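Local coordinates for molybdopterin biosynthesis protein MoaB (Sulfolobus tokodaii, PDB 3IWT) that probably takes part in molybdenum cofactor biosynthesis, binding molybdopterin or a precursor of it through its MogA/MoaB-type domain, at residues Gln47-Asn52 against Leu159-Leu164. Numbering follows the deposited sequence. Where two conformers were deposited one is given.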
loop_
_atom_site.group_PDB
_atom_site.type_symbol
_atom_site.label_atom_id
_atom_site.label_comp_id
_atom_site.label_asym_id
_atom_site.label_seq_id
_atom_site.Cartn_x
_atom_site.Cartn_y
_atom_site.Cartn_z
ATOM N N GLN A 47 7.261 26.918 -25.433
ATOM C CA GLN A 47 7.270 27.151 -26.886
ATOM C C GLN A 47 6.219 26.253 -27.575
ATOM O O GLN A 47 5.391 26.737 -28.359
ATOM C CB GLN A 47 8.667 26.779 -27.417
ATOM C CG GLN A 47 9.417 27.805 -28.249
ATOM C CD GLN A 47 10.460 27.133 -29.142
ATOM O OE1 GLN A 47 11.350 26.430 -28.652
ATOM N NE2 GLN A 47 10.326 27.306 -30.451
ATOM N N LEU A 48 6.270 24.944 -27.269
ATOM C CA LEU A 48 5.377 23.966 -27.902
ATOM C C LEU A 48 3.943 24.156 -27.460
ATOM O O LEU A 48 3.022 24.040 -28.266
ATOM C CB LEU A 48 5.810 22.508 -27.626
ATOM C CG LEU A 48 6.995 21.942 -28.423
ATOM C CD1 LEU A 48 7.397 20.562 -27.898
ATOM C CD2 LEU A 48 6.679 21.907 -29.911
ATOM N N LEU A 49 3.745 24.403 -26.156
ATOM C CA LEU A 49 2.406 24.641 -25.621
ATOM C C LEU A 49 1.763 25.867 -26.250
ATOM O O LEU A 49 0.602 25.812 -26.686
ATOM C CB LEU A 49 2.399 24.843 -24.103
ATOM C CG LEU A 49 2.561 23.589 -23.246
ATOM C CD1 LEU A 49 2.733 24.040 -21.788
ATOM C CD2 LEU A 49 1.392 22.580 -23.407
ATOM N N ILE A 50 2.535 26.955 -26.373
ATOM C CA ILE A 50 2.094 28.217 -27.069
ATOM C C ILE A 50 1.877 28.092 -28.588
ATOM O O ILE A 50 0.964 28.747 -29.222
ATOM C CB ILE A 50 3.111 29.370 -26.792
ATOM C CG1 ILE A 50 3.021 29.778 -25.304
ATOM C CG2 ILE A 50 2.840 30.566 -27.702
ATOM C CD1 ILE A 50 4.120 30.688 -24.791
ATOM N N GLU A 51 2.772 27.367 -29.235
ATOM C CA GLU A 51 2.672 27.084 -30.666
ATOM C C GLU A 51 1.378 26.336 -30.976
ATOM O O GLU A 51 0.851 26.419 -32.089
ATOM C CB GLU A 51 3.874 26.241 -31.087
ATOM C CG GLU A 51 3.859 25.730 -32.505
ATOM C CD GLU A 51 5.114 24.944 -32.806
ATOM O OE1 GLU A 51 6.022 25.555 -33.482
ATOM O OE2 GLU A 51 5.181 23.720 -32.339
ATOM N N ASN A 52 0.880 25.589 -29.985
ATOM C CA ASN A 52 -0.330 24.787 -30.137
ATOM C C ASN A 52 -1.614 25.427 -29.595
ATOM O O ASN A 52 -2.679 24.763 -29.572
ATOM C CB ASN A 52 -0.099 23.404 -29.535
ATOM C CG ASN A 52 0.681 22.504 -30.458
ATOM O OD1 ASN A 52 0.079 21.728 -31.188
ATOM N ND2 ASN A 52 2.022 22.629 -30.475
ATOM N N LEU A 159 9.411 14.770 -26.599
ATOM C CA LEU A 159 8.721 13.529 -26.925
ATOM C C LEU A 159 7.389 13.397 -26.205
ATOM O O LEU A 159 6.403 13.013 -26.816
ATOM C CB LEU A 159 9.598 12.330 -26.543
ATOM C CG LEU A 159 9.121 10.926 -26.967
ATOM C CD1 LEU A 159 9.101 10.799 -28.498
ATOM C CD2 LEU A 159 10.000 9.855 -26.340
ATOM N N ALA A 160 7.375 13.669 -24.893
ATOM C CA ALA A 160 6.172 13.578 -24.085
ATOM C C ALA A 160 5.126 14.547 -24.607
ATOM O O ALA A 160 3.975 14.171 -24.795
ATOM C CB ALA A 160 6.494 13.875 -22.600
ATOM N N LEU A 161 5.531 15.790 -24.869
ATOM C CA LEU A 161 4.586 16.784 -25.382
ATOM C C LEU A 161 3.957 16.435 -26.732
ATOM O O LEU A 161 2.733 16.490 -26.893
ATOM C CB LEU A 161 5.254 18.148 -25.475
ATOM C CG LEU A 161 5.372 18.922 -24.165
ATOM C CD1 LEU A 161 6.490 19.961 -24.339
ATOM C CD2 LEU A 161 4.023 19.574 -23.818
ATOM N N LYS A 162 4.796 16.127 -27.714
ATOM C CA LYS A 162 4.325 15.857 -29.055
ATOM C C LYS A 162 3.522 14.567 -29.189
ATOM O O LYS A 162 2.491 14.546 -29.863
ATOM C CB LYS A 162 5.506 15.811 -30.030
ATOM C CG LYS A 162 6.243 17.122 -30.164
ATOM C CD LYS A 162 7.271 16.987 -31.267
ATOM C CE LYS A 162 8.043 18.234 -31.521
ATOM N NZ LYS A 162 8.968 17.979 -32.731
ATOM N N GLU A 163 3.972 13.504 -28.523
ATOM C CA GLU A 163 3.358 12.213 -28.730
ATOM C C GLU A 163 2.208 11.931 -27.762
ATOM O O GLU A 163 1.249 11.275 -28.147
ATOM C CB GLU A 163 4.434 11.127 -28.685
ATOM C CG GLU A 163 5.561 11.370 -29.696
ATOM C CD GLU A 163 5.037 11.587 -31.093
ATOM O OE1 GLU A 163 4.198 10.789 -31.547
ATOM O OE2 GLU A 163 5.435 12.571 -31.732
ATOM N N LEU A 164 2.276 12.448 -26.521
ATOM C CA LEU A 164 1.298 12.082 -25.495
ATOM C C LEU A 164 0.435 13.198 -24.890
ATOM O O LEU A 164 -0.752 12.994 -24.674
ATOM C CB LEU A 164 2.020 11.352 -24.351
ATOM C CG LEU A 164 2.806 10.099 -24.764
ATOM C CD1 LEU A 164 3.346 9.424 -23.511
ATOM C CD2 LEU A 164 1.953 9.129 -25.551
#
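L48, L49 and L161 share the same first torsion: in each, CG lies anti to the carbonyl carbon and beside the backbone N (chi1 of L161 -79°). The leucine ends then meet between the two helices. CD1 of L48 touches CD1 of L161 at 3.7 Å and also reaches CB of L161 at 4.0 Å, the two side chains meeting at a slant. The other branch of L161 serves a second partner. CD2 of L161 lies 4.0 Å from CD2 of L49, and these two side chains cross at about a right angle. L161 thus divides its two methyls between neighbouring leucines. On the exposed side, the aliphatic part of K162 runs past L48, with CE 4.2 Å from CD2. No hydrogen bond joins the segments. At the end of helix 40-51, the amide of N52 turns back on its own chain, and ND2 donates to O of L48 over 2.8 Å. L49 also packs on I56 of strand 55-62 and on L166. A160 and L164 turn to helix 112-123. The axes of the short helical segments 47-51 and 159-164 approach to 10.9 Å at 28°, roughly parallel. This is leucine packing between neighbouring helices that flank the central sheet, consistent with the alpha/beta fold of the MogA/MoaB family, which probably binds molybdopterin.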